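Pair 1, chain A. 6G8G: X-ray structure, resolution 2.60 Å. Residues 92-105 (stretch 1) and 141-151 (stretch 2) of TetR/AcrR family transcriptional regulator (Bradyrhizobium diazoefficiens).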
# COMPACT_ATOMS: atom_id res chain seq x y z
N GLY A 92 25.04 -4.86 -16.90
CA GLY A 92 24.10 -5.92 -17.20
C GLY A 92 22.69 -5.44 -16.88
O GLY A 92 22.43 -4.78 -15.86
N LEU A 93 21.76 -5.74 -17.76
CA LEU A 93 20.37 -5.40 -17.56
C LEU A 93 19.81 -5.95 -16.26
O LEU A 93 19.23 -5.19 -15.47
CB LEU A 93 19.55 -5.96 -18.72
CG LEU A 93 18.06 -5.66 -18.68
CD1 LEU A 93 17.81 -4.17 -18.62
CD2 LEU A 93 17.45 -6.27 -19.91
N SER A 94 19.90 -7.27 -16.07
CA SER A 94 19.40 -7.90 -14.85
C SER A 94 20.04 -7.32 -13.57
O SER A 94 19.34 -7.01 -12.63
CB SER A 94 19.63 -9.41 -14.91
OG SER A 94 18.58 -10.05 -15.59
N GLU A 95 21.36 -7.20 -13.55
CA GLU A 95 22.03 -6.77 -12.33
C GLU A 95 21.68 -5.36 -11.99
O GLU A 95 21.63 -4.98 -10.83
CB GLU A 95 23.53 -6.93 -12.43
CG GLU A 95 23.95 -8.38 -12.49
CD GLU A 95 24.26 -8.88 -13.92
OE1 GLU A 95 23.56 -8.49 -14.89
OE2 GLU A 95 25.24 -9.64 -14.08
N ALA A 96 21.43 -4.56 -13.01
CA ALA A 96 21.10 -3.17 -12.78
C ALA A 96 19.71 -3.05 -12.14
O ALA A 96 19.52 -2.31 -11.16
CB ALA A 96 21.15 -2.42 -14.08
N LEU A 97 18.75 -3.79 -12.69
CA LEU A 97 17.42 -3.79 -12.15
C LEU A 97 17.43 -4.42 -10.77
O LEU A 97 16.73 -3.97 -9.86
CB LEU A 97 16.47 -4.56 -13.07
CG LEU A 97 16.21 -3.85 -14.40
CD1 LEU A 97 15.51 -4.76 -15.38
CD2 LEU A 97 15.40 -2.58 -14.21
N ARG A 98 18.20 -5.48 -10.64
CA ARG A 98 18.20 -6.23 -9.42
C ARG A 98 18.70 -5.31 -8.35
O ARG A 98 18.15 -5.25 -7.25
CB ARG A 98 19.05 -7.50 -9.58
CG ARG A 98 19.14 -8.33 -8.33
CD ARG A 98 19.88 -9.67 -8.46
NE ARG A 98 19.31 -10.53 -9.48
CZ ARG A 98 19.86 -10.81 -10.65
NH1 ARG A 98 21.05 -10.30 -10.99
NH2 ARG A 98 19.21 -11.61 -11.48
N ASP A 99 19.70 -4.50 -8.68
CA ASP A 99 20.28 -3.60 -7.68
C ASP A 99 19.29 -2.46 -7.31
O ASP A 99 19.12 -2.10 -6.15
CB ASP A 99 21.62 -3.06 -8.20
CG ASP A 99 22.30 -2.11 -7.20
OD1 ASP A 99 22.27 -2.39 -5.98
OD2 ASP A 99 22.84 -1.06 -7.64
N PHE A 100 18.60 -1.94 -8.31
CA PHE A 100 17.64 -0.89 -8.06
C PHE A 100 16.51 -1.43 -7.19
O PHE A 100 16.11 -0.80 -6.21
CB PHE A 100 17.10 -0.39 -9.40
CG PHE A 100 16.24 0.84 -9.28
CD1 PHE A 100 16.80 2.10 -9.33
CD2 PHE A 100 14.88 0.73 -9.11
CE1 PHE A 100 16.03 3.24 -9.21
CE2 PHE A 100 14.09 1.87 -9.00
CZ PHE A 100 14.67 3.13 -9.04
N ALA A 101 16.02 -2.60 -7.55
CA ALA A 101 14.99 -3.24 -6.75
C ALA A 101 15.45 -3.40 -5.32
O ALA A 101 14.72 -3.08 -4.40
CB ALA A 101 14.65 -4.59 -7.34
N ARG A 102 16.66 -3.89 -5.12
CA ARG A 102 17.12 -4.13 -3.76
C ARG A 102 17.08 -2.86 -2.95
O ARG A 102 16.65 -2.87 -1.83
CB ARG A 102 18.52 -4.74 -3.76
CG ARG A 102 18.93 -5.34 -2.42
CD ARG A 102 20.32 -6.00 -2.46
NE ARG A 102 20.44 -7.15 -3.38
CZ ARG A 102 20.96 -7.12 -4.62
NH1 ARG A 102 21.42 -6.00 -5.16
NH2 ARG A 102 21.00 -8.23 -5.33
N GLN A 103 17.50 -1.74 -3.52
CA GLN A 103 17.55 -0.49 -2.73
C GLN A 103 16.14 -0.00 -2.48
O GLN A 103 15.85 0.50 -1.42
CB GLN A 103 18.40 0.59 -3.40
CG GLN A 103 19.90 0.26 -3.57
CD GLN A 103 20.52 -0.49 -2.40
OE1 GLN A 103 21.08 -1.59 -2.59
NE2 GLN A 103 20.40 0.06 -1.20
N TYR A 104 15.26 -0.21 -3.45
CA TYR A 104 13.84 0.18 -3.33
C TYR A 104 13.15 -0.53 -2.18
O TYR A 104 12.47 0.10 -1.38
CB TYR A 104 13.14 -0.19 -4.62
CG TYR A 104 11.70 0.14 -4.68
CD1 TYR A 104 11.26 1.43 -4.49
CD2 TYR A 104 10.78 -0.82 -4.96
CE1 TYR A 104 9.92 1.76 -4.57
CE2 TYR A 104 9.43 -0.53 -5.03
CZ TYR A 104 9.00 0.77 -4.86
OH TYR A 104 7.66 1.05 -4.88
N LEU A 105 13.35 -1.82 -2.06
CA LEU A 105 12.74 -2.54 -0.97
C LEU A 105 13.34 -2.18 0.36
O LEU A 105 12.64 -2.29 1.36
CB LEU A 105 12.85 -4.05 -1.18
CG LEU A 105 12.08 -4.55 -2.38
CD1 LEU A 105 12.17 -6.05 -2.44
CD2 LEU A 105 10.62 -4.13 -2.38
N ALA A 141 8.77 10.12 -8.06
CA ALA A 141 10.15 10.39 -8.44
C ALA A 141 10.91 9.11 -8.70
O ALA A 141 11.69 9.02 -9.65
CB ALA A 141 10.86 11.19 -7.36
N THR A 142 10.68 8.13 -7.85
CA THR A 142 11.26 6.83 -8.05
C THR A 142 10.85 6.24 -9.39
O THR A 142 11.67 5.70 -10.14
CB THR A 142 10.83 5.86 -6.94
OG1 THR A 142 11.31 6.36 -5.69
CG2 THR A 142 11.41 4.49 -7.17
N ILE A 143 9.58 6.32 -9.70
CA ILE A 143 9.14 5.85 -11.01
C ILE A 143 9.89 6.55 -12.16
O ILE A 143 10.37 5.88 -13.06
CB ILE A 143 7.63 6.06 -11.17
CG1 ILE A 143 6.85 5.10 -10.26
CG2 ILE A 143 7.19 5.86 -12.62
CD1 ILE A 143 5.36 5.42 -10.18
N ARG A 144 9.99 7.87 -12.10
CA ARG A 144 10.67 8.63 -13.15
C ARG A 144 12.12 8.24 -13.33
O ARG A 144 12.57 8.12 -14.46
CB ARG A 144 10.58 10.11 -12.86
CG ARG A 144 9.18 10.66 -13.08
CD ARG A 144 8.97 12.11 -12.72
NE ARG A 144 9.81 12.74 -11.68
CZ ARG A 144 9.41 13.23 -10.50
NH1 ARG A 144 8.13 13.14 -10.06
NH2 ARG A 144 10.33 13.80 -9.71
N ARG A 145 12.85 8.02 -12.24
CA ARG A 145 14.25 7.61 -12.36
C ARG A 145 14.37 6.31 -13.07
O ARG A 145 15.25 6.11 -13.89
CB ARG A 145 14.91 7.46 -11.00
CG ARG A 145 15.46 8.77 -10.50
CD ARG A 145 15.64 8.72 -9.01
NE ARG A 145 16.59 7.72 -8.54
CZ ARG A 145 17.85 7.98 -8.22
NH1 ARG A 145 18.39 9.17 -8.41
NH2 ARG A 145 18.59 6.99 -7.74
N LEU A 146 13.52 5.37 -12.70
CA LEU A 146 13.60 4.05 -13.29
C LEU A 146 13.21 4.16 -14.73
O LEU A 146 13.79 3.52 -15.59
CB LEU A 146 12.70 3.09 -12.54
CG LEU A 146 12.71 1.67 -13.10
CD1 LEU A 146 14.11 1.12 -13.15
CD2 LEU A 146 11.82 0.77 -12.27
N ALA A 147 12.20 4.97 -15.00
CA ALA A 147 11.70 5.11 -16.35
C ALA A 147 12.81 5.60 -17.24
O ALA A 147 12.97 5.10 -18.35
CB ALA A 147 10.51 6.06 -16.38
N GLN A 148 13.64 6.51 -16.77
CA GLN A 148 14.72 6.98 -17.62
C GLN A 148 15.70 5.87 -17.92
O GLN A 148 16.16 5.70 -19.04
CB GLN A 148 15.43 8.17 -17.00
CG GLN A 148 14.51 9.37 -16.80
CD GLN A 148 15.20 10.54 -16.14
OE1 GLN A 148 16.31 10.91 -16.52
NE2 GLN A 148 14.57 11.11 -15.13
N PHE A 149 16.00 5.04 -16.95
CA PHE A 149 16.82 3.86 -17.25
C PHE A 149 16.13 2.94 -18.26
O PHE A 149 16.78 2.38 -19.13
CB PHE A 149 17.13 3.08 -15.99
CG PHE A 149 17.77 1.77 -16.25
CD1 PHE A 149 19.09 1.70 -16.69
CD2 PHE A 149 17.05 0.59 -16.12
CE1 PHE A 149 19.69 0.45 -16.94
CE2 PHE A 149 17.64 -0.64 -16.36
CZ PHE A 149 18.96 -0.71 -16.76
N LEU A 150 14.82 2.73 -18.12
CA LEU A 150 14.15 1.83 -19.04
C LEU A 150 14.14 2.40 -20.46
O LEU A 150 14.16 1.62 -21.40
CB LEU A 150 12.75 1.47 -18.56
CG LEU A 150 12.65 0.73 -17.22
CD1 LEU A 150 11.19 0.40 -16.88
CD2 LEU A 150 13.48 -0.54 -17.20
N GLU A 151 14.14 3.71 -20.63
CA GLU A 151 14.24 4.28 -21.99
C GLU A 151 15.53 3.89 -22.65
O GLU A 151 15.55 3.60 -23.84
CB GLU A 151 14.19 5.80 -21.98
CG GLU A 151 12.87 6.39 -21.55
CD GLU A 151 12.54 7.66 -22.31
OE1 GLU A 151 12.49 8.75 -21.65
OE2 GLU A 151 12.34 7.57 -23.55

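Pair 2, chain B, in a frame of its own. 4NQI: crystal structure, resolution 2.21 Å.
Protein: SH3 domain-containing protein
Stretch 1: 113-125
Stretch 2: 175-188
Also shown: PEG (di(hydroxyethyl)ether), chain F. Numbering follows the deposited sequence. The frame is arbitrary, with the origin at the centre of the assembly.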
# COMPACT_ATOMS: atom_id res chain seq x y z
N ASP B 113 -12.76 -23.35 16.29
CA ASP B 113 -12.73 -24.77 15.95
C ASP B 113 -11.58 -25.50 16.65
O ASP B 113 -11.77 -26.59 17.20
CB ASP B 113 -12.63 -24.95 14.43
CG ASP B 113 -13.91 -24.59 13.70
OD1 ASP B 113 -14.83 -24.03 14.34
OD2 ASP B 113 -14.00 -24.86 12.48
N ASP B 114 -10.40 -24.89 16.63
CA ASP B 114 -9.22 -25.44 17.29
C ASP B 114 -9.39 -25.50 18.80
O ASP B 114 -8.96 -26.45 19.45
CB ASP B 114 -7.98 -24.61 16.97
CG ASP B 114 -7.51 -24.78 15.55
OD1 ASP B 114 -8.00 -25.69 14.86
OD2 ASP B 114 -6.64 -23.99 15.12
N GLN B 115 -10.01 -24.47 19.35
CA GLN B 115 -10.23 -24.36 20.79
C GLN B 115 -11.11 -25.51 21.28
O GLN B 115 -10.96 -25.99 22.41
CB GLN B 115 -10.87 -23.00 21.11
CG GLN B 115 -10.40 -22.36 22.41
CD GLN B 115 -10.88 -20.92 22.54
OE1 GLN B 115 -11.50 -20.38 21.63
NE2 GLN B 115 -10.57 -20.29 23.67
N LYS B 116 -12.03 -25.95 20.43
CA LYS B 116 -12.89 -27.08 20.75
C LYS B 116 -12.17 -28.41 20.54
O LYS B 116 -12.38 -29.37 21.28
CB LYS B 116 -14.17 -27.03 19.91
N ALA B 117 -11.30 -28.45 19.53
CA ALA B 117 -10.53 -29.65 19.22
C ALA B 117 -9.55 -30.02 20.33
O ALA B 117 -9.36 -31.20 20.63
CB ALA B 117 -9.81 -29.48 17.89
N ILE B 118 -8.91 -29.01 20.92
CA ILE B 118 -7.95 -29.24 22.01
C ILE B 118 -8.66 -29.66 23.30
O ILE B 118 -8.11 -30.40 24.12
CB ILE B 118 -7.05 -28.01 22.26
CG1 ILE B 118 -5.96 -28.32 23.29
CG2 ILE B 118 -7.86 -26.81 22.71
CD1 ILE B 118 -5.05 -29.45 22.89
N ALA B 119 -9.90 -29.20 23.48
CA ALA B 119 -10.72 -29.63 24.60
C ALA B 119 -10.92 -31.15 24.53
O ALA B 119 -10.73 -31.86 25.52
CB ALA B 119 -12.05 -28.92 24.59
N THR B 120 -11.30 -31.62 23.34
CA THR B 120 -11.55 -33.04 23.11
C THR B 120 -10.30 -33.89 23.33
O THR B 120 -10.37 -34.92 24.00
CB THR B 120 -12.08 -33.28 21.69
OG1 THR B 120 -13.24 -32.46 21.45
CG2 THR B 120 -12.45 -34.75 21.50
N PHE B 121 -9.18 -33.45 22.77
CA PHE B 121 -7.92 -34.17 22.90
C PHE B 121 -7.51 -34.30 24.36
O PHE B 121 -6.99 -35.34 24.78
CB PHE B 121 -6.81 -33.48 22.10
CG PHE B 121 -5.46 -34.13 22.25
CD1 PHE B 121 -5.08 -35.18 21.43
CD2 PHE B 121 -4.56 -33.69 23.22
CE1 PHE B 121 -3.83 -35.78 21.57
CE2 PHE B 121 -3.32 -34.28 23.37
CZ PHE B 121 -2.96 -35.33 22.54
N GLU B 122 -7.73 -33.23 25.13
CA GLU B 122 -7.38 -33.22 26.55
C GLU B 122 -8.25 -34.21 27.32
O GLU B 122 -7.75 -34.93 28.19
CB GLU B 122 -7.53 -31.82 27.13
CG GLU B 122 -7.03 -31.70 28.57
CD GLU B 122 -7.33 -30.35 29.20
OE1 GLU B 122 -8.33 -29.71 28.81
OE2 GLU B 122 -6.56 -29.93 30.09
N LYS B 123 -9.54 -34.24 27.00
CA LYS B 123 -10.48 -35.17 27.63
C LYS B 123 -10.00 -36.61 27.43
O LYS B 123 -9.80 -37.34 28.40
CB LYS B 123 -11.88 -35.00 27.03
N ASN B 124 -9.81 -36.99 26.17
CA ASN B 124 -9.30 -38.31 25.82
C ASN B 124 -7.91 -38.59 26.39
O ASN B 124 -7.52 -39.75 26.56
CB ASN B 124 -9.28 -38.48 24.29
CG ASN B 124 -10.65 -38.75 23.72
OD1 ASN B 124 -11.67 -38.60 24.40
ND2 ASN B 124 -10.70 -39.14 22.45
N TYR B 125 -7.16 -37.53 26.67
CA TYR B 125 -5.83 -37.68 27.27
C TYR B 125 -5.95 -38.10 28.74
O TYR B 125 -5.25 -39.01 29.18
CB TYR B 125 -5.01 -36.40 27.15
CG TYR B 125 -3.56 -36.60 27.51
CD1 TYR B 125 -2.73 -37.37 26.70
CD2 TYR B 125 -3.01 -36.04 28.66
CE1 TYR B 125 -1.40 -37.57 27.02
CE2 TYR B 125 -1.68 -36.24 28.99
CZ TYR B 125 -0.89 -37.00 28.16
OH TYR B 125 0.44 -37.21 28.47
N ASN B 175 2.79 -41.37 21.66
CA ASN B 175 1.80 -41.17 20.60
C ASN B 175 1.01 -39.88 20.81
O ASN B 175 0.74 -39.14 19.87
CB ASN B 175 0.84 -42.36 20.51
CG ASN B 175 1.44 -43.55 19.77
OD1 ASN B 175 2.31 -43.38 18.91
ND2 ASN B 175 0.97 -44.75 20.10
N LYS B 176 0.63 -39.63 22.07
CA LYS B 176 -0.12 -38.44 22.43
C LYS B 176 0.73 -37.17 22.32
O LYS B 176 0.20 -36.08 22.13
CB LYS B 176 -0.68 -38.56 23.84
CG LYS B 176 -1.78 -39.60 24.01
CD LYS B 176 -2.89 -39.39 22.99
CE LYS B 176 -4.11 -40.22 23.32
NZ LYS B 176 -4.58 -39.95 24.70
N LEU B 177 2.05 -37.32 22.44
CA LEU B 177 2.95 -36.19 22.27
C LEU B 177 3.03 -35.78 20.80
O LEU B 177 2.93 -34.59 20.48
CB LEU B 177 4.35 -36.53 22.79
CG LEU B 177 5.40 -35.43 22.54
CD1 LEU B 177 4.99 -34.14 23.22
CD2 LEU B 177 6.78 -35.87 22.99
N ARG B 178 3.21 -36.77 19.93
CA ARG B 178 3.17 -36.54 18.49
C ARG B 178 1.87 -35.87 18.09
O ARG B 178 1.87 -34.86 17.38
CB ARG B 178 3.27 -37.87 17.73
CG ARG B 178 4.67 -38.44 17.60
CD ARG B 178 4.69 -39.57 16.57
NE ARG B 178 6.05 -39.95 16.20
CZ ARG B 178 6.80 -40.81 16.89
NH1 ARG B 178 6.31 -41.38 17.99
NH2 ARG B 178 8.02 -41.11 16.48
N ASP B 179 0.76 -36.46 18.54
CA ASP B 179 -0.57 -36.00 18.18
C ASP B 179 -0.79 -34.52 18.46
O ASP B 179 -1.36 -33.80 17.64
CB ASP B 179 -1.64 -36.84 18.89
CG ASP B 179 -1.73 -38.26 18.35
OD1 ASP B 179 -1.18 -38.52 17.26
OD2 ASP B 179 -2.36 -39.11 19.02
N VAL B 180 -0.32 -34.06 19.62
CA VAL B 180 -0.53 -32.67 20.02
C VAL B 180 0.48 -31.69 19.39
O VAL B 180 0.10 -30.58 19.00
CB VAL B 180 -0.59 -32.50 21.56
CG1 VAL B 180 0.78 -32.77 22.19
CG2 VAL B 180 -1.09 -31.12 21.94
N VAL B 181 1.74 -32.11 19.26
CA VAL B 181 2.75 -31.28 18.61
C VAL B 181 2.36 -31.04 17.15
O VAL B 181 2.55 -29.94 16.62
CB VAL B 181 4.16 -31.92 18.69
CG1 VAL B 181 5.16 -31.16 17.83
CG2 VAL B 181 4.65 -31.95 20.13
N LEU B 182 1.80 -32.06 16.52
CA LEU B 182 1.34 -31.94 15.14
C LEU B 182 0.04 -31.14 15.03
O LEU B 182 -0.23 -30.54 14.00
CB LEU B 182 1.18 -33.33 14.50
CG LEU B 182 2.48 -34.12 14.30
CD1 LEU B 182 2.27 -35.33 13.40
CD2 LEU B 182 3.57 -33.22 13.75
N MSE B 183 -0.76 -31.14 16.10
CA MSE B 183 -1.95 -30.29 16.15
C MSE B 183 -1.55 -28.82 16.14
O MSE B 183 -2.25 -27.98 15.57
CB MSE B 183 -2.78 -30.60 17.39
CG MSE B 183 -3.76 -31.76 17.24
SE MSE B 183 -4.76 -32.11 18.87
CE MSE B 183 -5.31 -30.28 19.26
N GLU B 184 -0.42 -28.51 16.77
CA GLU B 184 0.06 -27.14 16.88
C GLU B 184 0.68 -26.67 15.56
O GLU B 184 0.47 -25.53 15.15
CB GLU B 184 1.08 -27.02 18.01
CG GLU B 184 1.43 -25.59 18.40
CD GLU B 184 2.35 -25.53 19.61
OE1 GLU B 184 3.50 -26.01 19.52
OE2 GLU B 184 1.92 -25.01 20.66
N ARG B 185 1.45 -27.55 14.92
CA ARG B 185 2.07 -27.22 13.63
C ARG B 185 1.02 -27.04 12.54
O ARG B 185 1.19 -26.21 11.65
CB ARG B 185 3.07 -28.31 13.22
CG ARG B 185 4.26 -28.48 14.16
CD ARG B 185 5.30 -29.45 13.60
NE ARG B 185 5.88 -28.97 12.35
CZ ARG B 185 6.92 -28.15 12.27
NH1 ARG B 185 7.50 -27.71 13.38
NH2 ARG B 185 7.38 -27.76 11.09
N ARG B 186 -0.05 -27.82 12.61
CA ARG B 186 -1.13 -27.71 11.64
C ARG B 186 -1.95 -26.44 11.84
O ARG B 186 -2.48 -25.88 10.89
CB ARG B 186 -2.03 -28.95 11.68
CG ARG B 186 -1.38 -30.20 11.09
N LYS B 187 -2.04 -25.99 13.09
CA LYS B 187 -2.70 -24.72 13.39
C LYS B 187 -1.89 -23.55 12.83
O LYS B 187 -2.44 -22.64 12.21
CB LYS B 187 -2.89 -24.52 14.90
CG LYS B 187 -3.49 -23.16 15.26
CD LYS B 187 -3.60 -22.93 16.76
CE LYS B 187 -4.24 -21.58 17.05
NZ LYS B 187 -5.59 -21.45 16.43
N HIS B 188 -0.58 -23.58 13.05
CA HIS B 188 0.30 -22.51 12.61
C HIS B 188 0.42 -22.45 11.09
O HIS B 188 0.46 -21.37 10.50
CB HIS B 188 1.68 -22.67 13.25
CG HIS B 188 1.70 -22.43 14.73
ND1 HIS B 188 2.69 -22.93 15.55
CD2 HIS B 188 0.85 -21.75 15.53
CE1 HIS B 188 2.45 -22.57 16.80
NE2 HIS B 188 1.34 -21.85 16.81
C1 PEG F . -5.78 -22.08 12.63
O1 PEG F . -4.70 -21.32 12.23
C2 PEG F . -5.81 -23.52 12.22
O2 PEG F . -7.03 -24.17 12.16
C3 PEG F . -7.11 -25.37 11.48
C4 PEG F . -6.16 -26.45 11.90
O4 PEG F . -6.01 -26.69 13.25
O HOH W 1 -6.21 -37.51 23.15

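Both pairs consist of two antiparallel helices, with an angle between their directions of 179° in pair 1 and 174° in pair 2 and closest axis approaches of 12.1 and 11.7 Å. Fourteen central residues superpose with an RMSD of 0.6 Å, and the register is shared: Phe A100 lies opposite Leu A146 as Phe B121 lies opposite Val B180.

The matched phenylalanines, Phe A100 and Phe B121, coincide closely, their side-chain centres 0.7 Å apart. Both point toward the partner helix with chi1 in the t well and chi2 near 90°, and each has the largest area covered within its pair. Their surroundings differ. In pair 1, Leu A146 reaches over one ring face, with CD1 4.3 Å from the centroid of the Phe A100 ring, and Thr A142 CG2 approaches Phe A100 CZ at 4.0 Å. In pair 2 the shorter Val B180 offers CB to Phe B121 CE2 at 3.7 Å, and Phe B121 sits as a knob among Val B180, Met B183, Lys B176 and Asp B179. The edge of its ring meets the backbone, with CZ 3.3 Å from Lys B176 O.

One turn along, Phe A149 matches Met B183, a selenomethionine. The aromatic ring of Phe A149 packs on the other helix against Ala A96 and Leu A97, CZ lying 3.9 Å from Ala A96 CB and CE2 3.7 Å from Leu A97 CD2. Met B183 starts from the matching position but runs differently, with the two side-chain centres 2.6 Å apart: its CE touches Ile B118 CD1 at 3.7 Å, while its SE lies 4.0 Å from Phe B121 CG, in an oblique sulfur-aromatic contact. Leu A97 and Ile B118 play similar parts, each pointing sideways at CB but bringing its end nearer the partner.

At the other end, Tyr A104 and Tyr B125 coincide, beside Thr A142 and Lys B176. Tyr A104 CE1 is 4.1 Å from Thr A142 CG2, whereas Lys B176 CB meets the edge of the Tyr B125 ring, 3.4 Å from Tyr B125 CE1. The long Lys B176 also runs beside the Phe B121 ring, its CD 4.0 Å from Phe B121 CE1, and a water links the amine, through a weak bond, to Phe B121 O.

Leu A93 matches Asp B114, an apolar side chain in one pair and an acidic one in the other. Leu A93 CD1 meets Phe A149 CZ at 4.1 Å. In pair 2, Asp B114 OD2 accepts a 3.0 Å hydrogen bond from Lys B187 NZ within a salt bridge. Within its two stretches, pair 1 is held by apolar contact.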